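Local coordinates for extracellular solute-binding protein family 5 (Brucella melitensis, PDB 4ONY), which probably captures peptides or related solutes in the periplasm as the substrate-binding component of an ABC transporter, at residues 260-268 with 282-290. Sequence-based numbering, arbitrary orientation.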
loop_
_atom_site.group_PDB
_atom_site.type_symbol
_atom_site.label_atom_id
_atom_site.label_comp_id
_atom_site.label_asym_id
_atom_site.label_seq_id
_atom_site.Cartn_x
_atom_site.Cartn_y
_atom_site.Cartn_z
ATOM N N GLU A 260 -15.341 14.943 -2.523
ATOM C CA GLU A 260 -14.371 15.560 -1.642
ATOM C C GLU A 260 -14.684 17.001 -1.245
ATOM O O GLU A 260 -14.289 17.419 -0.159
ATOM C CB GLU A 260 -13.002 15.531 -2.313
ATOM C CG GLU A 260 -12.398 14.147 -2.308
ATOM C CD GLU A 260 -10.955 14.181 -2.823
ATOM O OE1 GLU A 260 -10.392 15.307 -2.934
ATOM O OE2 GLU A 260 -10.427 13.090 -3.180
ATOM N N THR A 261 -15.345 17.755 -2.131
ATOM C CA THR A 261 -15.660 19.137 -1.853
ATOM C C THR A 261 -16.669 19.237 -0.695
ATOM O O THR A 261 -16.501 20.055 0.211
ATOM C CB THR A 261 -16.226 19.834 -3.115
ATOM O OG1 THR A 261 -15.172 19.994 -4.042
ATOM C CG2 THR A 261 -16.740 21.196 -2.809
ATOM N N SER A 262 -17.704 18.391 -0.754
ATOM C CA SER A 262 -18.714 18.281 0.293
ATOM C C SER A 262 -18.054 17.916 1.634
ATOM O O SER A 262 -18.365 18.479 2.668
ATOM C CB SER A 262 -19.729 17.184 -0.114
ATOM O OG SER A 262 -20.741 17.063 0.878
ATOM N N LEU A 263 -17.123 16.973 1.569
ATOM C CA LEU A 263 -16.394 16.502 2.727
ATOM C C LEU A 263 -15.549 17.664 3.317
ATOM O O LEU A 263 -15.652 17.972 4.514
ATOM C CB LEU A 263 -15.526 15.316 2.324
ATOM C CG LEU A 263 -15.070 14.363 3.444
ATOM C CD1 LEU A 263 -14.687 13.023 2.840
ATOM C CD2 LEU A 263 -13.888 14.931 4.219
ATOM N N PHE A 264 -14.788 18.333 2.450
ATOM C CA PHE A 264 -13.944 19.461 2.836
ATOM C C PHE A 264 -14.761 20.583 3.484
ATOM O O PHE A 264 -14.392 21.088 4.532
ATOM C CB PHE A 264 -13.157 19.956 1.618
ATOM C CG PHE A 264 -12.130 21.026 1.905
ATOM C CD1 PHE A 264 -11.040 20.765 2.717
ATOM C CD2 PHE A 264 -12.233 22.289 1.304
ATOM C CE1 PHE A 264 -10.091 21.744 2.961
ATOM C CE2 PHE A 264 -11.274 23.275 1.562
ATOM C CZ PHE A 264 -10.187 22.986 2.374
ATOM N N GLU A 265 -15.900 20.930 2.906
ATOM C CA GLU A 265 -16.766 21.955 3.492
ATOM C C GLU A 265 -17.232 21.566 4.904
ATOM O O GLU A 265 -17.331 22.403 5.804
ATOM C CB GLU A 265 -17.972 22.247 2.599
ATOM C CG GLU A 265 -17.645 23.020 1.338
ATOM C CD GLU A 265 -17.031 24.382 1.618
ATOM O OE1 GLU A 265 -17.548 25.079 2.526
ATOM O OE2 GLU A 265 -16.024 24.731 0.958
ATOM N N SER A 266 -17.529 20.289 5.095
ATOM C CA SER A 266 -17.996 19.830 6.403
ATOM C C SER A 266 -16.825 19.886 7.434
ATOM O O SER A 266 -17.045 20.196 8.615
ATOM C CB SER A 266 -18.538 18.420 6.261
ATOM O OG SER A 266 -19.121 17.952 7.457
ATOM N N PHE A 267 -15.585 19.609 6.984
ATOM C CA PHE A 267 -14.390 19.843 7.795
ATOM C C PHE A 267 -14.267 21.330 8.183
ATOM O O PHE A 267 -14.012 21.648 9.353
ATOM C CB PHE A 267 -13.117 19.392 7.081
ATOM C CG PHE A 267 -11.844 19.767 7.812
ATOM C CD1 PHE A 267 -11.538 19.192 9.031
ATOM C CD2 PHE A 267 -10.980 20.687 7.286
ATOM C CE1 PHE A 267 -10.394 19.546 9.725
ATOM C CE2 PHE A 267 -9.814 21.031 7.952
ATOM C CZ PHE A 267 -9.522 20.471 9.178
ATOM N N LYS A 268 -14.435 22.224 7.210
ATOM C CA LYS A 268 -14.314 23.661 7.471
ATOM C C LYS A 268 -15.356 24.157 8.474
ATOM O O LYS A 268 -15.058 25.046 9.246
ATOM C CB LYS A 268 -14.372 24.497 6.199
ATOM C CG LYS A 268 -13.125 24.389 5.303
ATOM C CD LYS A 268 -13.361 24.879 3.899
ATOM C CE LYS A 268 -13.878 26.292 3.862
ATOM N NZ LYS A 268 -13.880 26.830 2.487
ATOM N N ARG A 282 -5.162 22.046 -3.500
ATOM C CA ARG A 282 -6.029 22.368 -2.351
ATOM C C ARG A 282 -5.201 22.707 -1.113
ATOM O O ARG A 282 -5.446 23.697 -0.441
ATOM C CB ARG A 282 -7.010 21.219 -2.037
ATOM C CG ARG A 282 -8.037 21.541 -0.950
ATOM C CD ARG A 282 -9.290 20.641 -1.025
ATOM N NE ARG A 282 -8.848 19.272 -0.881
ATOM C CZ ARG A 282 -9.392 18.223 -1.472
ATOM N NH1 ARG A 282 -10.477 18.338 -2.209
ATOM N NH2 ARG A 282 -8.846 17.056 -1.286
ATOM N N TRP A 283 -4.202 21.886 -0.816
ATOM C CA TRP A 283 -3.339 22.137 0.342
ATOM C C TRP A 283 -2.682 23.529 0.252
ATOM O O TRP A 283 -2.620 24.246 1.210
ATOM C CB TRP A 283 -2.263 21.077 0.395
ATOM C CG TRP A 283 -1.395 21.047 1.688
ATOM C CD1 TRP A 283 -0.064 21.362 1.770
ATOM C CD2 TRP A 283 -1.789 20.651 3.003
ATOM N NE1 TRP A 283 0.390 21.170 3.036
ATOM C CE2 TRP A 283 -0.641 20.734 3.825
ATOM C CE3 TRP A 283 -2.975 20.218 3.566
ATOM C CZ2 TRP A 283 -0.656 20.383 5.187
ATOM C CZ3 TRP A 283 -2.990 19.866 4.932
ATOM C CH2 TRP A 283 -1.833 19.944 5.716
ATOM N N GLU A 284 -2.223 23.893 -0.935
ATOM C CA GLU A 284 -1.495 25.127 -1.150
ATOM C C GLU A 284 -2.412 26.336 -1.125
ATOM O O GLU A 284 -2.037 27.335 -0.595
ATOM C CB GLU A 284 -0.786 25.062 -2.497
ATOM C CG GLU A 284 -0.243 26.368 -3.034
ATOM C CD GLU A 284 1.027 26.767 -2.309
ATOM O OE1 GLU A 284 1.641 25.845 -1.716
ATOM O OE2 GLU A 284 1.392 27.977 -2.354
ATOM N N LYS A 285 -3.613 26.212 -1.674
ATOM C CA LYS A 285 -4.491 27.356 -1.943
ATOM C C LYS A 285 -5.664 27.535 -0.983
ATOM O O LYS A 285 -6.082 28.665 -0.738
ATOM C CB LYS A 285 -5.129 27.179 -3.332
ATOM C CG LYS A 285 -4.133 27.225 -4.459
ATOM C CD LYS A 285 -3.504 28.594 -4.573
ATOM C CE LYS A 285 -2.820 28.775 -5.918
ATOM N NZ LYS A 285 -2.350 30.179 -6.089
ATOM N N LEU A 286 -6.273 26.426 -0.544
ATOM C CA LEU A 286 -7.612 26.504 0.034
ATOM C C LEU A 286 -7.685 26.404 1.528
ATOM O O LEU A 286 -8.787 26.306 2.082
ATOM C CB LEU A 286 -8.571 25.491 -0.639
ATOM C CG LEU A 286 -8.751 25.667 -2.159
ATOM C CD1 LEU A 286 -9.740 24.664 -2.760
ATOM C CD2 LEU A 286 -9.177 27.076 -2.507
ATOM N N TYR A 287 -6.545 26.479 2.215
ATOM C CA TYR A 287 -6.550 26.484 3.663
ATOM C C TYR A 287 -6.300 27.902 4.177
ATOM O O TYR A 287 -5.656 28.103 5.196
ATOM C CB TYR A 287 -5.524 25.480 4.219
ATOM C CG TYR A 287 -5.915 24.023 4.044
ATOM C CD1 TYR A 287 -5.802 23.400 2.825
ATOM C CD2 TYR A 287 -6.410 23.266 5.108
ATOM C CE1 TYR A 287 -6.176 22.072 2.669
ATOM C CE2 TYR A 287 -6.777 21.939 4.949
ATOM C CZ TYR A 287 -6.632 21.342 3.730
ATOM O OH TYR A 287 -6.988 20.018 3.532
ATOM N N ASP A 288 -6.814 28.869 3.435
ATOM C CA ASP A 288 -6.768 30.284 3.790
ATOM C C ASP A 288 -8.041 30.729 4.538
ATOM O O ASP A 288 -8.429 31.844 4.438
ATOM C CB ASP A 288 -6.585 31.152 2.509
ATOM C CG ASP A 288 -7.637 30.857 1.396
ATOM O OD1 ASP A 288 -8.383 29.853 1.467
ATOM O OD2 ASP A 288 -7.674 31.588 0.394
ATOM N N PHE A 289 -8.707 29.864 5.260
ATOM C CA PHE A 289 -9.927 30.227 5.982
ATOM C C PHE A 289 -9.584 30.542 7.444
ATOM O O PHE A 289 -8.493 30.200 7.902
ATOM C CB PHE A 289 -11.002 29.138 5.846
ATOM C CG PHE A 289 -10.579 27.769 6.298
ATOM C CD1 PHE A 289 -9.960 26.901 5.432
ATOM C CD2 PHE A 289 -10.872 27.327 7.576
ATOM C CE1 PHE A 289 -9.627 25.604 5.842
ATOM C CE2 PHE A 289 -10.526 26.043 7.992
ATOM C CZ PHE A 289 -9.917 25.179 7.120
ATOM N N PRO A 290 -10.451 31.297 8.137
ATOM C CA PRO A 290 -10.063 31.947 9.396
ATOM C C PRO A 290 -9.551 31.019 10.464
ATOM O O PRO A 290 -8.573 31.361 11.131
ATOM C CB PRO A 290 -11.363 32.608 9.862
ATOM C CG PRO A 290 -12.063 32.966 8.593
ATOM C CD PRO A 290 -11.749 31.813 7.642
HETATM O O HOH W 1 -12.435 20.601 -2.653
HETATM O O HOH W 2 -11.176 27.128 1.432
#
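Phe264 of helix 260-268 points its ring at Tyr287 and Leu286, just after helix 280-285, and is the central side chain of the interface, touching Arg282 and Phe289 as well. With CG anti to the backbone N (chi1 -174°), the Phe264 ring projects far enough for its CE1 edge to meet the face of Tyr287: an edge-to-face pair, centroids 5.2 Å apart and planes at 67°. At the rim of the same ring, near its plane, lies Leu286 O, 3.6 Å from Phe264 CZ. Phe267, three residues further along the helix, adds looser contacts to Tyr287 and Phe289.

Aliphatic carbons close over the flat groups. Arg282 CD sits 3.9 Å from the centroid of the Phe264 ring, almost exactly on the ring normal, a CH-pi contact over the centre. Lys268 CG makes another over the face of Phe289, 3.8 Å from that centroid; the same CG also lies over the rim of Phe264, on the face opposite Arg282.

In the chain, strand 274-277 lies between the two helices, within the family 5 solute-binding fold. Phe275 of that strand packs edge-to-face with Phe264 and also touches Tyr287, so the strand lines the same aromatic cluster. Phe289 occupies the N-cap position of helix 290-293.

At the start of helix 260-268, Glu260 and Arg282 form a salt bridge. Bent at chi3 (59°), Arg282 directs NH1 and NH2 end-on at a single oxygen, Glu260 OE1. The bond from Arg282 NH2 to Glu260 OE1 is 2.9 Å long and enters from above the carboxylate plane, whereas NH1 meets the anti lone pair. Glu277 forms a second salt bridge to Arg282 NH2 through OE2 and is hydrogen-bonded to Tyr287 OH through OE1. Two waters bridge the segments, one between Thr261 OG1 and Arg282 NH1, the other accepting from Lys268 NZ and donating to Leu286 O.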